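Local structure of 3-hydroxyisobutyrate dehydrogenase family protein (Geobacter sulfurreducens, 3PDU) at residues Ala18-Ala23 with Gly148-Ala153; Gly90-Ser95 with Arg115-Pro120; Met181-Gly186 with Ala279-Val284. The protein binds NADP+ and, as a beta-hydroxyacid dehydrogenase with succinic semialdehyde reductase activity, probably interconverts succinic semialdehyde and gamma-hydroxybutyrate. One frame throughout, in Å; residues are numbered along the deposited sequence.

Contact 1 of 3, residues Ala18-Ala23 with Gly148-Ala153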
ATOM      1  N   ALA A  18      -2.373  -5.555  40.448  1.00 19.19           N
ATOM      2  CA  ALA A  18      -2.846  -6.650  41.297  1.00 22.42           C
ATOM      3  C   ALA A  18      -1.721  -7.641  41.612  1.00 25.60           C
ATOM      4  O   ALA A  18      -1.639  -8.170  42.724  1.00 17.47           O
ATOM      5  CB  ALA A  18      -4.019  -7.370  40.639  1.00 19.10           C
ATOM      6  N   ASN A  19      -0.866  -7.907  40.625  1.00 14.79           N
ATOM      7  CA  ASN A  19       0.295  -8.758  40.854  1.00 15.93           C
ATOM      8  C   ASN A  19       1.234  -8.216  41.939  1.00 19.42           C
ATOM      9  O   ASN A  19       1.783  -8.982  42.724  1.00 21.86           O
ATOM     10  CB  ASN A  19       1.062  -8.988  39.552  1.00 15.45           C
ATOM     11  CG  ASN A  19       0.422 -10.049  38.694  1.00 22.96           C
ATOM     12  OD1 ASN A  19      -0.389 -10.833  39.182  1.00 22.05           O
ATOM     13  ND2 ASN A  19       0.782 -10.091  37.414  1.00 20.29           N
ATOM     14  N   LEU A  20       1.420  -6.898  41.980  1.00 14.55           N
ATOM     15  CA  LEU A  20       2.278  -6.299  42.998  1.00 14.55           C
ATOM     16  C   LEU A  20       1.646  -6.448  44.377  1.00 16.92           C
ATOM     17  O   LEU A  20       2.319  -6.786  45.348  1.00 17.50           O
ATOM     18  CB  LEU A  20       2.534  -4.822  42.693  1.00 13.34           C
ATOM     19  CG  LEU A  20       3.294  -4.527  41.391  1.00 18.50           C
ATOM     20  CD1 LEU A  20       3.501  -3.026  41.201  1.00 18.67           C
ATOM     21  CD2 LEU A  20       4.639  -5.248  41.385  1.00 19.29           C
ATOM     22  N   VAL A  21       0.345  -6.197  44.468  1.00 16.85           N
ATOM     23  CA  VAL A  21      -0.353  -6.377  45.745  1.00 16.12           C
ATOM     24  C   VAL A  21      -0.259  -7.820  46.212  1.00 19.02           C
ATOM     25  O   VAL A  21       0.078  -8.087  47.369  1.00 20.00           O
ATOM     26  CB  VAL A  21      -1.833  -5.944  45.667  1.00 15.65           C
ATOM     27  CG1 VAL A  21      -2.552  -6.260  46.993  1.00 18.98           C
ATOM     28  CG2 VAL A  21      -1.918  -4.458  45.343  1.00 16.58           C
ATOM     29  N   ARG A  22      -0.522  -8.758  45.309  1.00 16.84           N
ATOM     30  CA  ARG A  22      -0.491 -10.170  45.690  1.00 18.33           C
ATOM     31  C   ARG A  22       0.914 -10.658  46.051  1.00 20.19           C
ATOM     32  O   ARG A  22       1.061 -11.576  46.861  1.00 21.54           O
ATOM     33  CB  ARG A  22      -1.100 -11.058  44.600  1.00 27.46           C
ATOM     34  CG  ARG A  22      -2.593 -10.854  44.401  1.00 37.56           C
ATOM     35  CD  ARG A  22      -3.186 -11.981  43.575  1.00 43.25           C
ATOM     36  NE  ARG A  22      -4.349 -11.541  42.813  1.00 47.86           N
ATOM     37  CZ  ARG A  22      -4.310 -11.176  41.536  1.00 43.33           C
ATOM     38  NH1 ARG A  22      -3.157 -11.204  40.870  1.00 34.90           N
ATOM     39  NH2 ARG A  22      -5.426 -10.789  40.927  1.00 46.29           N
ATOM     40  N   ALA A  23       1.936 -10.043  45.458  1.00 17.97           N
ATOM     41  CA  ALA A  23       3.321 -10.377  45.794  1.00 21.26           C
ATOM     42  C   ALA A  23       3.696  -9.844  47.179  1.00 21.42           C
ATOM     43  O   ALA A  23       4.711 -10.235  47.753  1.00 19.26           O
ATOM     44  CB  ALA A  23       4.273  -9.833  44.736  1.00 19.36           C
ATOM     45  N   GLY A 148      13.843  -4.530  40.776  1.00 16.42           N
ATOM     46  CA  GLY A 148      13.970  -5.948  40.468  1.00 21.09           C
ATOM     47  C   GLY A 148      12.881  -6.828  41.061  1.00 19.28           C
ATOM     48  O   GLY A 148      12.274  -7.643  40.356  1.00 18.35           O
ATOM     49  N   PRO A 149      12.641  -6.697  42.372  1.00 17.79           N
ATOM     50  CA  PRO A 149      11.607  -7.555  42.965  1.00 18.67           C
ATOM     51  C   PRO A 149      10.218  -7.304  42.364  1.00 21.13           C
ATOM     52  O   PRO A 149       9.436  -8.243  42.159  1.00 16.95           O
ATOM     53  CB  PRO A 149      11.665  -7.187  44.459  1.00 18.16           C
ATOM     54  CG  PRO A 149      13.104  -6.791  44.682  1.00 16.64           C
ATOM     55  CD  PRO A 149      13.483  -6.049  43.397  1.00 20.31           C
ATOM     56  N   ALA A 150       9.908  -6.052  42.061  1.00 16.18           N
ATOM     57  CA  ALA A 150       8.634  -5.760  41.418  1.00 17.94           C
ATOM     58  C   ALA A 150       8.575  -6.314  39.978  1.00 17.42           C
ATOM     59  O   ALA A 150       7.553  -6.871  39.559  1.00 16.73           O
ATOM     60  CB  ALA A 150       8.335  -4.243  41.463  1.00 20.61           C
ATOM     61  N   PHE A 151       9.666  -6.178  39.226  1.00 14.88           N
ATOM     62  CA  PHE A 151       9.708  -6.696  37.862  1.00 15.44           C
ATOM     63  C   PHE A 151       9.539  -8.223  37.854  1.00 18.45           C
ATOM     64  O   PHE A 151       8.974  -8.785  36.914  1.00 18.41           O
ATOM     65  CB  PHE A 151      11.015  -6.299  37.153  1.00 16.32           C
ATOM     66  CG  PHE A 151      11.033  -4.868  36.640  1.00 20.52           C
ATOM     67  CD1 PHE A 151       9.861  -4.154  36.472  1.00 22.04           C
ATOM     68  CD2 PHE A 151      12.227  -4.261  36.293  1.00 27.55           C
ATOM     69  CE1 PHE A 151       9.884  -2.839  35.980  1.00 26.31           C
ATOM     70  CE2 PHE A 151      12.257  -2.948  35.801  1.00 24.44           C
ATOM     71  CZ  PHE A 151      11.084  -2.243  35.642  1.00 19.28           C
ATOM     72  N   ALA A 152      10.021  -8.891  38.899  1.00 17.15           N
ATOM     73  CA  ALA A 152       9.848 -10.338  39.001  1.00 17.63           C
ATOM     74  C   ALA A 152       8.380 -10.744  39.213  1.00 15.46           C
ATOM     75  O   ALA A 152       7.962 -11.824  38.808  1.00 21.68           O
ATOM     76  CB  ALA A 152      10.739 -10.918  40.101  1.00 17.56           C
ATOM     77  N   ALA A 153       7.599  -9.873  39.846  1.00 14.85           N
ATOM     78  CA  ALA A 153       6.164 -10.105  39.996  1.00 16.32           C
ATOM     79  C   ALA A 153       5.414  -9.812  38.696  1.00 22.65           C
ATOM     80  O   ALA A 153       4.305 -10.310  38.476  1.00 19.51           O
ATOM     81  CB  ALA A 153       5.603  -9.242  41.125  1.00 20.85           C
TER

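Contact 2 of 3, residues Gly90-Ser95 with Arg115-Pro120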
ATOM      1  N   GLY A  90      11.510   7.186  42.213  1.00 21.67           N
ATOM      2  CA  GLY A  90      11.546   6.718  40.836  1.00 17.83           C
ATOM      3  C   GLY A  90      10.213   6.740  40.112  1.00 18.51           C
ATOM      4  O   GLY A  90       9.154   6.534  40.710  1.00 20.67           O
ATOM      5  N   TYR A  91      10.271   6.957  38.805  1.00 18.20           N
ATOM      6  CA  TYR A  91       9.089   6.880  37.961  1.00 18.59           C
ATOM      7  C   TYR A  91       9.408   5.934  36.817  1.00 16.49           C
ATOM      8  O   TYR A  91      10.388   6.141  36.103  1.00 19.31           O
ATOM      9  CB  TYR A  91       8.730   8.276  37.428  1.00 18.35           C
ATOM     10  CG  TYR A  91       7.417   8.330  36.680  1.00 17.02           C
ATOM     11  CD1 TYR A  91       6.239   7.952  37.297  1.00 21.61           C
ATOM     12  CD2 TYR A  91       7.357   8.763  35.354  1.00 20.25           C
ATOM     13  CE1 TYR A  91       5.032   7.998  36.630  1.00 25.83           C
ATOM     14  CE2 TYR A  91       6.141   8.817  34.671  1.00 20.19           C
ATOM     15  CZ  TYR A  91       4.984   8.429  35.323  1.00 25.12           C
ATOM     16  OH  TYR A  91       3.763   8.465  34.683  1.00 19.20           O
ATOM     17  N   ILE A  92       8.628   4.864  36.685  1.00 14.65           N
ATOM     18  CA  ILE A  92       8.853   3.870  35.645  1.00 17.08           C
ATOM     19  C   ILE A  92       7.642   3.864  34.733  1.00 18.24           C
ATOM     20  O   ILE A  92       6.578   3.381  35.109  1.00 17.85           O
ATOM     21  CB  ILE A  92       9.052   2.452  36.231  1.00 19.83           C
ATOM     22  CG1 ILE A  92      10.243   2.437  37.201  1.00 18.25           C
ATOM     23  CG2 ILE A  92       9.232   1.424  35.118  1.00 15.64           C
ATOM     24  CD1 ILE A  92      10.495   1.094  37.860  1.00 18.67           C
ATOM     25  N   ASP A  93       7.793   4.421  33.542  1.00 18.87           N
ATOM     26  CA  ASP A  93       6.660   4.498  32.629  1.00 16.91           C
ATOM     27  C   ASP A  93       6.683   3.291  31.715  1.00 18.42           C
ATOM     28  O   ASP A  93       7.592   3.122  30.897  1.00 23.15           O
ATOM     29  CB  ASP A  93       6.682   5.815  31.835  1.00 23.00           C
ATOM     30  CG  ASP A  93       5.329   6.135  31.182  1.00 29.52           C
ATOM     31  OD1 ASP A  93       4.441   5.257  31.163  1.00 24.14           O
ATOM     32  OD2 ASP A  93       5.157   7.266  30.685  1.00 27.45           O
ATOM     33  N   MET A  94       5.687   2.431  31.877  1.00 14.10           N
ATOM     34  CA  MET A  94       5.621   1.190  31.117  1.00 11.74           C
ATOM     35  C   MET A  94       4.645   1.297  29.948  1.00 16.67           C
ATOM     36  O   MET A  94       4.405   0.317  29.234  1.00 19.14           O
ATOM     37  CB  MET A  94       5.257   0.033  32.052  1.00 12.21           C
ATOM     38  CG  MET A  94       6.281  -0.109  33.187  1.00 13.06           C
ATOM     39  SD  MET A  94       6.040  -1.548  34.260  1.00 20.14           S
ATOM     40  CE  MET A  94       6.830  -2.839  33.314  1.00 19.25           C
ATOM     41  N   SER A  95       4.095   2.498  29.756  1.00 18.40           N
ATOM     42  CA  SER A  95       3.204   2.792  28.630  1.00 21.70           C
ATOM     43  C   SER A  95       3.940   2.641  27.297  1.00 21.37           C
ATOM     44  O   SER A  95       5.131   2.950  27.208  1.00 19.99           O
ATOM     45  CB  SER A  95       2.713   4.248  28.722  1.00 16.59           C
ATOM     46  OG  SER A  95       2.195   4.566  29.999  1.00 21.03           O
ATOM     47  N   ARG A 115      14.234   9.777  39.625  1.00 21.44           N
ATOM     48  CA  ARG A 115      14.891   8.889  38.666  1.00 18.63           C
ATOM     49  C   ARG A 115      13.855   8.353  37.697  1.00 25.28           C
ATOM     50  O   ARG A 115      12.714   8.097  38.097  1.00 22.25           O
ATOM     51  CB  ARG A 115      15.597   7.732  39.386  1.00 23.20           C
ATOM     52  CG  ARG A 115      16.725   8.174  40.320  1.00 22.39           C
ATOM     53  CD  ARG A 115      17.320   6.986  41.067  1.00 22.44           C
ATOM     54  NE  ARG A 115      16.365   6.403  42.005  1.00 24.47           N
ATOM     55  CZ  ARG A 115      16.434   5.158  42.466  1.00 26.11           C
ATOM     56  NH1 ARG A 115      17.409   4.354  42.068  1.00 25.22           N
ATOM     57  NH2 ARG A 115      15.522   4.710  43.325  1.00 31.67           N
ATOM     58  N   PHE A 116      14.247   8.196  36.431  1.00 18.98           N
ATOM     59  CA  PHE A 116      13.329   7.756  35.386  1.00 24.34           C
ATOM     60  C   PHE A 116      13.825   6.517  34.652  1.00 23.39           C
ATOM     61  O   PHE A 116      15.010   6.390  34.305  1.00 19.92           O
ATOM     62  CB  PHE A 116      13.040   8.857  34.349  1.00 19.01           C
ATOM     63  CG  PHE A 116      12.107   8.405  33.247  1.00 21.13           C
ATOM     64  CD1 PHE A 116      10.742   8.287  33.484  1.00 23.38           C
ATOM     65  CD2 PHE A 116      12.598   8.065  31.989  1.00 17.77           C
ATOM     66  CE1 PHE A 116       9.877   7.850  32.484  1.00 20.20           C
ATOM     67  CE2 PHE A 116      11.741   7.643  30.982  1.00 18.24           C
ATOM     68  CZ  PHE A 116      10.380   7.529  31.231  1.00 17.80           C
ATOM     69  N   LEU A 117      12.896   5.609  34.407  1.00 20.46           N
ATOM     70  CA  LEU A 117      13.152   4.435  33.588  1.00 16.62           C
ATOM     71  C   LEU A 117      11.938   4.216  32.710  1.00 22.13           C
ATOM     72  O   LEU A 117      10.809   4.299  33.196  1.00 21.16           O
ATOM     73  CB  LEU A 117      13.328   3.217  34.507  1.00 19.28           C
ATOM     74  CG  LEU A 117      13.742   1.890  33.880  1.00 21.91           C
ATOM     75  CD1 LEU A 117      15.220   1.944  33.510  1.00 16.05           C
ATOM     76  CD2 LEU A 117      13.483   0.754  34.872  1.00 20.02           C
ATOM     77  N   GLU A 118      12.140   3.954  31.421  1.00 14.80           N
ATOM     78  CA  GLU A 118      11.013   3.539  30.592  1.00 19.97           C
ATOM     79  C   GLU A 118      11.052   2.021  30.593  1.00 20.71           C
ATOM     80  O   GLU A 118      12.129   1.429  30.639  1.00 18.01           O
ATOM     81  CB  GLU A 118      11.116   4.105  29.168  1.00 18.36           C
ATOM     82  CG  GLU A 118      12.273   3.538  28.335  1.00 17.65           C
ATOM     83  CD  GLU A 118      12.279   4.046  26.897  1.00 20.61           C
ATOM     84  OE1 GLU A 118      11.352   4.792  26.515  1.00 21.17           O
ATOM     85  OE2 GLU A 118      13.219   3.703  26.146  1.00 21.30           O
ATOM     86  N   ALA A 119       9.891   1.383  30.586  1.00 20.11           N
ATOM     87  CA  ALA A 119       9.868  -0.073  30.566  1.00 20.01           C
ATOM     88  C   ALA A 119       8.607  -0.619  29.902  1.00 17.38           C
ATOM     89  O   ALA A 119       7.811  -1.316  30.545  1.00 17.78           O
ATOM     90  CB  ALA A 119      10.026  -0.631  31.979  1.00 18.75           C
ATOM     91  N   PRO A 120       8.427  -0.324  28.603  1.00 16.89           N
ATOM     92  CA  PRO A 120       7.264  -0.876  27.903  1.00 15.84           C
ATOM     93  C   PRO A 120       7.395  -2.400  27.857  1.00 14.88           C
ATOM     94  O   PRO A 120       8.487  -2.935  28.058  1.00 16.48           O
ATOM     95  CB  PRO A 120       7.371  -0.267  26.495  1.00 15.55           C
ATOM     96  CG  PRO A 120       8.847   0.065  26.331  1.00 20.74           C
ATOM     97  CD  PRO A 120       9.320   0.444  27.708  1.00 17.88           C
TER

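Contact 3 of 3, residues Met181-Gly186 with Ala279-Val284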
ATOM      1  N   MET A 181       1.830  -8.949  10.998  1.00 14.26           N
ATOM      2  CA  MET A 181       1.471 -10.370  11.097  1.00 14.42           C
ATOM      3  C   MET A 181      -0.026 -10.578  11.213  1.00 17.09           C
ATOM      4  O   MET A 181      -0.576 -11.551  10.668  1.00 17.00           O
ATOM      5  CB  MET A 181       2.165 -11.054  12.276  1.00 17.32           C
ATOM      6  CG  MET A 181       3.631 -11.376  12.005  1.00 20.96           C
ATOM      7  SD  MET A 181       4.389 -12.155  13.441  1.00 25.52           S
ATOM      8  CE  MET A 181       3.545 -13.738  13.508  1.00 21.31           C
ATOM      9  N   MET A 182      -0.693  -9.679  11.934  1.00 17.47           N
ATOM     10  CA  MET A 182      -2.139  -9.819  12.132  1.00 19.53           C
ATOM     11  C   MET A 182      -2.887  -9.544  10.829  1.00 15.19           C
ATOM     12  O   MET A 182      -3.842 -10.259  10.493  1.00 18.17           O
ATOM     13  CB  MET A 182      -2.648  -8.902  13.247  1.00 15.61           C
ATOM     14  CG  MET A 182      -4.145  -9.095  13.562  1.00 15.86           C
ATOM     15  SD  MET A 182      -4.464 -10.698  14.331  1.00 19.43           S
ATOM     16  CE  MET A 182      -5.615 -11.385  13.142  1.00 17.48           C
ATOM     17  N   THR A 183      -2.465  -8.521  10.080  1.00 14.96           N
ATOM     18  CA  THR A 183      -3.122  -8.267   8.798  1.00 13.82           C
ATOM     19  C   THR A 183      -2.801  -9.380   7.791  1.00 17.87           C
ATOM     20  O   THR A 183      -3.632  -9.728   6.964  1.00 18.94           O
ATOM     21  CB  THR A 183      -2.807  -6.870   8.187  1.00 15.58           C
ATOM     22  OG1 THR A 183      -1.388  -6.707   8.009  1.00 17.35           O
ATOM     23  CG2 THR A 183      -3.375  -5.752   9.054  1.00 17.21           C
ATOM     24  N   ALA A 184      -1.603  -9.949   7.883  1.00 15.35           N
ATOM     25  CA  ALA A 184      -1.250 -11.086   7.036  1.00 17.05           C
ATOM     26  C   ALA A 184      -2.171 -12.276   7.308  1.00 18.14           C
ATOM     27  O   ALA A 184      -2.760 -12.840   6.383  1.00 19.03           O
ATOM     28  CB  ALA A 184       0.212 -11.479   7.241  1.00 15.68           C
ATOM     29  N   LEU A 185      -2.298 -12.650   8.579  1.00 18.12           N
ATOM     30  CA  LEU A 185      -3.206 -13.731   8.967  1.00 14.50           C
ATOM     31  C   LEU A 185      -4.647 -13.422   8.567  1.00 17.60           C
ATOM     32  O   LEU A 185      -5.346 -14.284   8.020  1.00 18.43           O
ATOM     33  CB  LEU A 185      -3.118 -14.020  10.472  1.00 17.99           C
ATOM     34  CG  LEU A 185      -4.066 -15.115  10.979  1.00 20.24           C
ATOM     35  CD1 LEU A 185      -3.630 -16.466  10.435  1.00 19.89           C
ATOM     36  CD2 LEU A 185      -4.082 -15.150  12.500  1.00 22.53           C
ATOM     37  N   GLY A 186      -5.089 -12.194   8.826  1.00 14.90           N
ATOM     38  CA  GLY A 186      -6.439 -11.790   8.476  1.00 14.78           C
ATOM     39  C   GLY A 186      -6.729 -11.878   6.978  1.00 16.90           C
ATOM     40  O   GLY A 186      -7.771 -12.408   6.573  1.00 18.46           O
ATOM     41  N   ALA A 279      -7.313  -8.290  16.743  1.00 16.02           N
ATOM     42  CA  ALA A 279      -7.614  -9.289  15.714  1.00 18.24           C
ATOM     43  C   ALA A 279      -8.842  -8.884  14.892  1.00 18.68           C
ATOM     44  O   ALA A 279      -9.059  -9.369  13.775  1.00 18.05           O
ATOM     45  CB  ALA A 279      -7.822 -10.685  16.341  1.00 15.22           C
ATOM     46  N   ALA A 280      -9.649  -7.993  15.451  1.00 17.25           N
ATOM     47  CA  ALA A 280     -10.873  -7.563  14.791  1.00 18.59           C
ATOM     48  C   ALA A 280     -10.627  -6.778  13.500  1.00 18.58           C
ATOM     49  O   ALA A 280     -11.574  -6.430  12.801  1.00 16.47           O
ATOM     50  CB  ALA A 280     -11.745  -6.767  15.757  1.00 16.84           C
ATOM     51  N   VAL A 281      -9.368  -6.497  13.174  1.00 15.29           N
ATOM     52  CA  VAL A 281      -9.077  -5.918  11.864  1.00 15.17           C
ATOM     53  C   VAL A 281      -9.606  -6.859  10.780  1.00 16.28           C
ATOM     54  O   VAL A 281      -9.926  -6.442   9.683  1.00 15.32           O
ATOM     55  CB  VAL A 281      -7.561  -5.651  11.664  1.00 15.62           C
ATOM     56  CG1 VAL A 281      -6.781  -6.957  11.609  1.00 18.88           C
ATOM     57  CG2 VAL A 281      -7.330  -4.819  10.402  1.00 16.02           C
ATOM     58  N   PHE A 282      -9.711  -8.139  11.109  1.00 18.07           N
ATOM     59  CA  PHE A 282     -10.286  -9.113  10.187  1.00 18.01           C
ATOM     60  C   PHE A 282     -11.657  -8.677   9.676  1.00 20.75           C
ATOM     61  O   PHE A 282     -12.046  -8.985   8.549  1.00 18.76           O
ATOM     62  CB  PHE A 282     -10.386 -10.461  10.893  1.00 19.08           C
ATOM     63  CG  PHE A 282     -10.978 -11.549  10.058  1.00 18.53           C
ATOM     64  CD1 PHE A 282     -10.306 -12.037   8.948  1.00 17.88           C
ATOM     65  CD2 PHE A 282     -12.187 -12.134  10.421  1.00 17.27           C
ATOM     66  CE1 PHE A 282     -10.846 -13.073   8.197  1.00 20.36           C
ATOM     67  CE2 PHE A 282     -12.731 -13.164   9.669  1.00 28.99           C
ATOM     68  CZ  PHE A 282     -12.060 -13.637   8.562  1.00 23.27           C
ATOM     69  N   ARG A 283     -12.397  -7.963  10.511  1.00 17.20           N
ATOM     70  CA  ARG A 283     -13.751  -7.562  10.147  1.00 17.85           C
ATOM     71  C   ARG A 283     -13.815  -6.546   9.001  1.00 21.80           C
ATOM     72  O   ARG A 283     -14.873  -6.345   8.414  1.00 22.77           O
ATOM     73  CB  ARG A 283     -14.525  -7.071  11.373  1.00 22.62           C
ATOM     74  CG  ARG A 283     -14.759  -8.197  12.377  1.00 23.31           C
ATOM     75  CD  ARG A 283     -15.468  -7.715  13.620  1.00 38.18           C
ATOM     76  NE  ARG A 283     -16.907  -7.623  13.408  1.00 46.12           N
ATOM     77  CZ  ARG A 283     -17.787  -7.408  14.380  1.00 50.88           C
ATOM     78  NH1 ARG A 283     -17.366  -7.261  15.632  1.00 41.78           N
ATOM     79  NH2 ARG A 283     -19.085  -7.338  14.099  1.00 48.79           N
ATOM     80  N   VAL A 284     -12.691  -5.921   8.667  1.00 19.38           N
ATOM     81  CA  VAL A 284     -12.662  -5.052   7.493  1.00 17.28           C
ATOM     82  C   VAL A 284     -11.834  -5.654   6.361  1.00 22.57           C
ATOM     83  O   VAL A 284     -11.747  -5.074   5.284  1.00 26.97           O
ATOM     84  CB  VAL A 284     -12.178  -3.607   7.799  1.00 22.78           C
ATOM     85  CG1 VAL A 284     -13.088  -2.943   8.827  1.00 22.96           C
ATOM     86  CG2 VAL A 284     -10.707  -3.589   8.249  1.00 18.54           C
TER

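Contact 1 of 3, residues Ala18-Ala23 with Gly148-Ala153
Two helices of the Rossmann-type nucleotide-binding domain meet here, with Leu20 and Ala23 of helix 13-23 set against Ala150 and Ala153 of helix 148-154. One branched side chain and three alanine methyls make up the apolar part of the contact. The delta-methyl CD2 of Leu20 lies 3.8 Å from Ala150 CB and equally near the carbonyl oxygen of that residue, and it also reaches Ala153 CB at 4.1 Å. Leu20 carries its CG anti to the carbonyl carbon (chi1 -63°), and with CD1 continuing the chain outward (chi2 -179°) it is the other methyl that turns to the partner helix. One turn further on, Ala23 CB meets Ala153 CB methyl to methyl at 3.9 Å.

Helix 13-23 follows strand 4-7 and a glycine-rich turn that fits the GxGxxG pattern of dinucleotide-binding folds, whereas helix 148-154 comes late in the same domain, before edge strand 157-160. The short segments cross at 113°, their axes 9.3 Å apart. Both reach down to strand 4-7, Leu20 touching Phe6 and Ala150 touching Tyr4, while Phe25 in the loop beyond helix 13-23 packs on both Leu20 and Pro149.

At the polar margin Asn19 lays its side chain beside the end of the second segment, CB being 3.7 Å from Ala153 O. Its amide nitrogen ND2 makes no hydrogen bond to that oxygen but a weak one to Glu129 O, and OD1 lies in the plane of the Arg22 guanidinium, at its edge.

Contact 2 of 3, residues Gly90-Ser95 with Arg115-Pro120
Arg115 begins the pairing: its carbonyl oxygen accepts from Tyr91 N at 2.8 Å, while its guanidinium turns to Asp146 in a salt bridge and to Ser142. Phe116 follows, its side chain beside that of Tyr91 and pointing the same way. Tyr91 CD2 sits in the plane of the Phe116 ring, at its edge, 3.9 Å from CD1, and CE1 of the same ring touches Asp93 CB at 3.8 Å. Leu117 donates from N to Tyr91 O and accepts at O from Asp93 N (3.0 Å). Helix 99-111 connects these neighbouring parallel strands in a beta-alpha-beta crossover of the Rossmann-type domain, and the loop leaving strand 90-93 brings Ser95 near the bound NADP. Glu118 sends its carboxylate off to Ser102 and to backbone amides of Gly165 and Ala168. At Ala119 the strand bond tilts: N reaches Asp93 O from 40° above the carbonyl plane, at 2.9 Å. Its CB touches both Ile92 CG2 (3.8 Å) and Met94 CG, and its oxygen, buried without a polar partner, lies 3.3 Å from Met94 CE. Pro120 closes the segment with a CA-H...O contact to Met94 O, beside an Asx turn closed by Ser95 N on Asp93 OD1, which also accepts from Ser95 OG.

Contact 3 of 3, residues Met181-Gly186 with Ala279-Val284
Met182 reaches from the long helix 166-194 to Ala279 and Val281 near the C-terminus, and its side chain is best read outward from the backbone. CB points at the partner segment and, with CG anti to the backbone N (chi1 -176°), launches the chain toward it. CG is the first atom to touch, 3.9 Å from Val281 CG1 as the two side chains slide past each other in opposite directions. A bend at chi2 (69°) then carries SD to Ala279, 3.7 Å from its CA and slightly farther from its CB. The terminal CE also stays over this alanine, 3.9 Å from both CA and CB, so sulfur and methyl together drape one small residue. An alanine here would take away CG, SD and CE and would probably open a gap beside Ala279, leaving Val281 CG1 without its neighbour on the helix.

Both segments belong to the all-helical C-terminal part of the protein, where residues 279-284 pack against helix 166-194 and also touch helices 214-225 and 256-270. Thr183 adds a looser touch, CG2 to Val281 CG2 at 4.3 Å, its hydroxyl being bonded back to Gln180 O. Elsewhere on this turn of the long helix, Met181 and Ala184 meet a second subunit.

Further along, the Phe282 ring comes up to Gly186. The carbonyl oxygen of Gly186 lies in the plane of that ring, at its edge, 3.5 Å from CD1 and the same from CE1, while Met189 and Ala190 also pack on the ring. No hydrogen bond crosses between the segments; the join rests on dispersion among methyls and sulfur, supplemented probably by a weak attraction between the carbonyl oxygen and the slightly positive ring edge.

Contacts 1 and 2 share the nucleotide-binding domain and touch directly: Phe151, which points away from helix 13-23 in contact 1, packs on Ile92, Met94, Leu117 and Ala119 of contact 2. Contact 2 is buried within the sheet and held by a ladder of backbone bonds, whereas contact 1 is a partly exposed helix crossing with no hydrogen bond between its segments. Contact 3 belongs to the C-terminal helical part, on the opposite side of the chain's centre, its centre about 34 Å from that of contact 1. Although buried like contact 2, it resembles contact 1 chemically, relying on apolar packing; a second subunit reaches contact 3 alone.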